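Local coordinates for calcium-binding EF hand family protein (Arabidopsis thaliana, PDB 6YIG) that probably serves as a calcium-binding adaptor in plant endocytosis as part of the TPLATE complex, this piece being its N-terminal EH domain with paired EF-hands, at residues V34-Q38 and F67-L71; L71-V76 and A97-P103. Where two conformers were deposited one is given. Residues are numbered along the deposited sequence.

Contact 1 of 2, residues V34-Q38 and F67-L71; sequences VGFFQ and FYNSL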
loop_
_atom_site.group_PDB
_atom_site.type_symbol
_atom_site.label_atom_id
_atom_site.label_comp_id
_atom_site.label_asym_id
_atom_site.label_seq_id
_atom_site.Cartn_x
_atom_site.Cartn_y
_atom_site.Cartn_z
ATOM N N VAL A 34 -5.441 8.820 0.313
ATOM C CA VAL A 34 -5.179 9.778 1.373
ATOM C C VAL A 34 -5.991 9.402 2.605
ATOM O O VAL A 34 -5.461 9.338 3.714
ATOM C CB VAL A 34 -5.481 11.216 0.917
ATOM C CG1 VAL A 34 -5.542 12.149 2.141
ATOM C CG2 VAL A 34 -4.464 11.695 -0.105
ATOM N N GLY A 35 -7.275 9.077 2.412
ATOM C CA GLY A 35 -8.126 8.823 3.560
ATOM C C GLY A 35 -7.762 7.532 4.258
ATOM O O GLY A 35 -7.742 7.466 5.489
ATOM N N PHE A 36 -7.469 6.489 3.476
ATOM C CA PHE A 36 -7.155 5.183 4.040
ATOM C C PHE A 36 -5.862 5.236 4.841
ATOM O O PHE A 36 -5.798 4.752 5.977
ATOM C CB PHE A 36 -7.062 4.150 2.922
ATOM C CG PHE A 36 -6.732 2.766 3.407
ATOM C CD1 PHE A 36 -7.688 1.979 3.993
ATOM C CD2 PHE A 36 -5.456 2.278 3.289
ATOM C CE1 PHE A 36 -7.370 0.696 4.442
ATOM C CE2 PHE A 36 -5.138 1.028 3.754
ATOM C CZ PHE A 36 -6.097 0.238 4.306
ATOM N N PHE A 37 -4.831 5.854 4.291
ATOM C CA PHE A 37 -3.529 5.838 4.956
ATOM C C PHE A 37 -3.407 6.853 6.063
ATOM O O PHE A 37 -2.374 6.872 6.745
ATOM C CB PHE A 37 -2.431 5.999 3.901
ATOM C CG PHE A 37 -2.254 4.747 3.051
ATOM C CD1 PHE A 37 -2.045 3.523 3.653
ATOM C CD2 PHE A 37 -2.314 4.803 1.680
ATOM C CE1 PHE A 37 -1.912 2.353 2.890
ATOM C CE2 PHE A 37 -2.156 3.651 0.909
ATOM C CZ PHE A 37 -1.965 2.434 1.517
ATOM N N GLN A 38 -4.434 7.661 6.309
ATOM C CA GLN A 38 -4.449 8.433 7.547
ATOM C C GLN A 38 -4.443 7.515 8.758
ATOM O O GLN A 38 -4.078 7.956 9.849
ATOM C CB GLN A 38 -5.644 9.369 7.552
ATOM C CG GLN A 38 -5.414 10.594 6.686
ATOM C CD GLN A 38 -6.413 11.688 6.947
ATOM O OE1 GLN A 38 -7.540 11.645 6.449
ATOM N NE2 GLN A 38 -6.007 12.686 7.741
ATOM N N PHE A 67 -2.100 -1.373 -5.225
ATOM C CA PHE A 67 -2.498 -1.082 -3.860
ATOM C C PHE A 67 -1.890 -2.082 -2.895
ATOM O O PHE A 67 -1.422 -1.698 -1.815
ATOM C CB PHE A 67 -4.018 -1.061 -3.718
ATOM C CG PHE A 67 -4.484 -0.664 -2.346
ATOM C CD1 PHE A 67 -4.313 0.624 -1.892
ATOM C CD2 PHE A 67 -5.061 -1.584 -1.504
ATOM C CE1 PHE A 67 -4.733 0.982 -0.604
ATOM C CE2 PHE A 67 -5.478 -1.232 -0.226
ATOM C CZ PHE A 67 -5.328 0.051 0.208
ATOM N N TYR A 68 -1.872 -3.363 -3.261
ATOM C CA TYR A 68 -1.210 -4.324 -2.390
ATOM C C TYR A 68 0.261 -3.966 -2.234
ATOM O O TYR A 68 0.828 -4.089 -1.141
ATOM C CB TYR A 68 -1.355 -5.745 -2.911
ATOM C CG TYR A 68 -2.713 -6.417 -2.829
ATOM C CD1 TYR A 68 -3.882 -5.722 -2.561
ATOM C CD2 TYR A 68 -2.805 -7.766 -3.090
ATOM C CE1 TYR A 68 -5.101 -6.365 -2.559
ATOM C CE2 TYR A 68 -4.008 -8.419 -3.082
ATOM C CZ TYR A 68 -5.159 -7.707 -2.796
ATOM O OH TYR A 68 -6.359 -8.410 -2.793
ATOM N N ASN A 69 0.904 -3.515 -3.313
ATOM C CA ASN A 69 2.289 -3.082 -3.192
ATOM C C ASN A 69 2.417 -1.856 -2.294
ATOM O O ASN A 69 3.365 -1.753 -1.506
ATOM C CB ASN A 69 2.901 -2.796 -4.558
ATOM C CG ASN A 69 3.254 -4.062 -5.320
ATOM O OD1 ASN A 69 3.496 -5.113 -4.735
ATOM N ND2 ASN A 69 3.291 -3.962 -6.625
ATOM N N SER A 70 1.465 -0.922 -2.367
ATOM C CA SER A 70 1.538 0.215 -1.443
ATOM C C SER A 70 1.369 -0.245 -0.001
ATOM O O SER A 70 1.970 0.333 0.904
ATOM C CB SER A 70 0.502 1.287 -1.789
ATOM O OG SER A 70 -0.815 0.970 -1.347
ATOM N N LEU A 71 0.552 -1.268 0.230
ATOM C CA LEU A 71 0.402 -1.833 1.574
ATOM C C LEU A 71 1.709 -2.460 2.052
ATOM O O LEU A 71 2.095 -2.313 3.223
ATOM C CB LEU A 71 -0.721 -2.877 1.570
ATOM C CG LEU A 71 -2.150 -2.321 1.450
ATOM C CD1 LEU A 71 -3.116 -3.501 1.205
ATOM C CD2 LEU A 71 -2.566 -1.478 2.633
#

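Contact 2 of 2, residues L71-V76 and A97-P103; sequences LRLVTV and AAKIPPP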
loop_
_atom_site.group_PDB
_atom_site.type_symbol
_atom_site.label_atom_id
_atom_site.label_comp_id
_atom_site.label_asym_id
_atom_site.label_seq_id
_atom_site.Cartn_x
_atom_site.Cartn_y
_atom_site.Cartn_z
ATOM N N LEU A 71 0.552 -1.268 0.230
ATOM C CA LEU A 71 0.402 -1.833 1.574
ATOM C C LEU A 71 1.709 -2.460 2.052
ATOM O O LEU A 71 2.095 -2.313 3.223
ATOM C CB LEU A 71 -0.721 -2.877 1.570
ATOM C CG LEU A 71 -2.150 -2.321 1.450
ATOM C CD1 LEU A 71 -3.116 -3.501 1.205
ATOM C CD2 LEU A 71 -2.566 -1.478 2.633
ATOM N N ARG A 72 2.409 -3.170 1.154
ATOM C CA ARG A 72 3.687 -3.770 1.510
ATOM C C ARG A 72 4.708 -2.704 1.867
ATOM O O ARG A 72 5.459 -2.854 2.832
ATOM C CB ARG A 72 4.213 -4.641 0.366
ATOM C CG ARG A 72 3.377 -5.859 0.095
ATOM C CD ARG A 72 3.901 -6.695 -1.079
ATOM N NE ARG A 72 3.049 -7.877 -1.232
ATOM C CZ ARG A 72 2.082 -8.004 -2.140
ATOM N NH1 ARG A 72 1.859 -7.074 -3.050
ATOM N NH2 ARG A 72 1.334 -9.088 -2.137
ATOM N N LEU A 73 4.770 -1.634 1.085
ATOM C CA LEU A 73 5.699 -0.558 1.404
ATOM C C LEU A 73 5.335 0.091 2.727
ATOM O O LEU A 73 6.233 0.502 3.480
ATOM C CB LEU A 73 5.709 0.448 0.274
ATOM C CG LEU A 73 6.337 -0.046 -1.019
ATOM C CD1 LEU A 73 6.105 0.954 -2.147
ATOM C CD2 LEU A 73 7.819 -0.347 -0.849
ATOM N N VAL A 74 4.035 0.234 3.016
ATOM C CA VAL A 74 3.612 0.754 4.315
ATOM C C VAL A 74 4.101 -0.144 5.449
ATOM O O VAL A 74 4.605 0.344 6.467
ATOM C CB VAL A 74 2.090 0.969 4.363
ATOM C CG1 VAL A 74 1.612 1.170 5.792
ATOM C CG2 VAL A 74 1.704 2.136 3.478
ATOM N N THR A 75 3.983 -1.458 5.307
ATOM C CA THR A 75 4.526 -2.338 6.337
ATOM C C THR A 75 6.016 -2.113 6.544
ATOM O O THR A 75 6.495 -2.040 7.686
ATOM C CB THR A 75 4.257 -3.795 5.968
ATOM O OG1 THR A 75 2.844 -3.957 5.926
ATOM C CG2 THR A 75 4.880 -4.759 6.988
ATOM N N VAL A 76 6.788 -2.047 5.457
ATOM C CA VAL A 76 8.223 -1.813 5.610
ATOM C C VAL A 76 8.470 -0.501 6.347
ATOM O O VAL A 76 9.300 -0.434 7.261
ATOM C CB VAL A 76 8.912 -1.849 4.233
ATOM C CG1 VAL A 76 10.370 -1.465 4.363
ATOM C CG2 VAL A 76 8.749 -3.232 3.612
ATOM N N ALA A 97 8.451 -9.805 -2.107
ATOM C CA ALA A 97 7.177 -9.186 -1.793
ATOM C C ALA A 97 6.266 -10.136 -1.039
ATOM O O ALA A 97 5.494 -9.706 -0.176
ATOM C CB ALA A 97 6.504 -8.704 -3.077
ATOM N N ALA A 98 6.316 -11.431 -1.384
ATOM C CA ALA A 98 5.426 -12.409 -0.771
ATOM C C ALA A 98 5.684 -12.575 0.720
ATOM O O ALA A 98 4.812 -13.072 1.433
ATOM C CB ALA A 98 5.566 -13.755 -1.476
ATOM N N LYS A 99 6.850 -12.173 1.209
ATOM C CA LYS A 99 7.186 -12.315 2.619
ATOM C C LYS A 99 6.762 -11.119 3.463
ATOM O O LYS A 99 6.884 -11.175 4.687
ATOM C CB LYS A 99 8.699 -12.519 2.775
ATOM C CG LYS A 99 9.236 -13.755 2.076
ATOM C CD LYS A 99 10.758 -13.811 2.142
ATOM N N ILE A 100 6.266 -10.055 2.849
ATOM C CA ILE A 100 5.953 -8.820 3.558
ATOM C C ILE A 100 4.530 -8.915 4.087
ATOM O O ILE A 100 3.582 -9.074 3.282
ATOM C CB ILE A 100 6.133 -7.595 2.659
ATOM C CG1 ILE A 100 7.558 -7.537 2.122
ATOM C CG2 ILE A 100 5.754 -6.326 3.440
ATOM C CD1 ILE A 100 7.762 -6.424 1.086
ATOM N N PRO A 101 4.323 -8.841 5.402
ATOM C CA PRO A 101 2.968 -8.886 5.964
ATOM C C PRO A 101 2.144 -7.678 5.554
ATOM O O PRO A 101 2.681 -6.629 5.173
ATOM C CB PRO A 101 3.203 -8.876 7.482
ATOM C CG PRO A 101 4.622 -9.211 7.684
ATOM C CD PRO A 101 5.357 -8.761 6.458
ATOM N N PRO A 102 0.820 -7.771 5.644
ATOM C CA PRO A 102 0.001 -6.577 5.506
ATOM C C PRO A 102 0.241 -5.636 6.675
ATOM O O PRO A 102 0.594 -6.076 7.784
ATOM C CB PRO A 102 -1.436 -7.128 5.500
ATOM C CG PRO A 102 -1.349 -8.402 6.203
ATOM C CD PRO A 102 0.035 -8.967 5.982
ATOM N N PRO A 103 0.057 -4.343 6.474
ATOM C CA PRO A 103 0.342 -3.358 7.520
ATOM C C PRO A 103 -0.771 -3.289 8.561
ATOM O O PRO A 103 -1.807 -3.960 8.464
ATOM C CB PRO A 103 0.458 -2.056 6.716
ATOM C CG PRO A 103 -0.534 -2.264 5.578
ATOM C CD PRO A 103 -0.391 -3.703 5.216
HETATM O O HOH W 1 3.048 -9.977 0.869
#

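Contact 1 of 2, residues V34-Q38 and F67-L71
Two bulky rings on helix 30-37, Phe36 and Phe37, bridge to helix 64-78 across a gap too wide for the backbones to meet: the nearest CA atoms, Phe37 and Leu71, stand 9.3 Å apart. From the other side Phe67 extends its ring to both. Its edge points at the face of Phe36 in an offset edge-to-face pair (centroids 5.5 Å apart, planes at 64°), and its CE1 lies 3.8 Å from Phe37 CZ. The CD2 methyl of Leu71 fills the hollow at the edges of the two rings, 3.8 Å from Phe36 CE2 and 3.9 Å from Phe37 CE1. The small Ser70 lets the tip of Phe37 come close, its OG being 3.4 Å from Phe37 CZ. Ala20 of helix 12-20 also touches Phe36 and Phe67. No hydrogen bond links the segments, and Ser70 OG donates to Phe67 O (2.8 Å) in its own helix; cohesion between these two EF-hand helices therefore rests on aromatic and aliphatic packing in the buried core of the EH domain.

Contact 2 of 2, residues L71-V76 and A97-P103
Leu71 opens the helical side of the contact, its CD2 resting 3.7 Å from Pro103 CG. Next, Arg72 sends its guanidinium end to the start of the 97-103 segment: its NE makes a weak hydrogen bond to Ala97 O (3.2 Å), reinforced by a water that accepts from Arg72 NE and donates to Ala97 O and Ile100 O. The aliphatic base of Arg72 also meets Ile100, with CB 3.8 Å from CG2. Val74 CG1 packs 3.5 Å from Pro103 CB. Thr75 holds the middle, where OG1 donates to Pro101 O (2.8 Å); proline nitrogens carry no hydrogen, so the close Pro103 N is no partner. Val76 CG2 lies 4.2 Å from Ile100 CD1. The proline-rich C-terminal tail of the EH domain thus lies along the last helix of the second EF-hand, Ile100 and Pro103 facing inward while the CA-to-CB bonds of Pro101 and Pro102 point away from it. Around this tail, Ile100 touches Ala91 of helix 85-93, Pro102 rests on Phe13 of helix 12-20, and Pro103 O accepts a hydrogen bond from Tyr16 OH of that same helix.

Overall arrangement
Helix 64-78 carries both contacts, whose centres lie 11 Å apart, and Leu71 belongs to each: its side chain meets the phenylalanines of helix 30-37 as well as Pro103. A second join is Phe37 CE1 to Val74 CG2, 3.7 Å. Contact 1 is the deeper meeting of helices from the two EF-hands, mainly apolar, with no hydrogen bond between the segments; contact 2 adds polar bonds and lays the C-terminal tail on the helix. Beyond it, Ile105 touches Phe36 and Phe37, so the tail reaches both contacts. Neither binds metal: the side chain of Phe67 is about 10 Å from the calcium and about 10 Å from the sodium, whereas that of Leu71 is about 14 Å from the calcium.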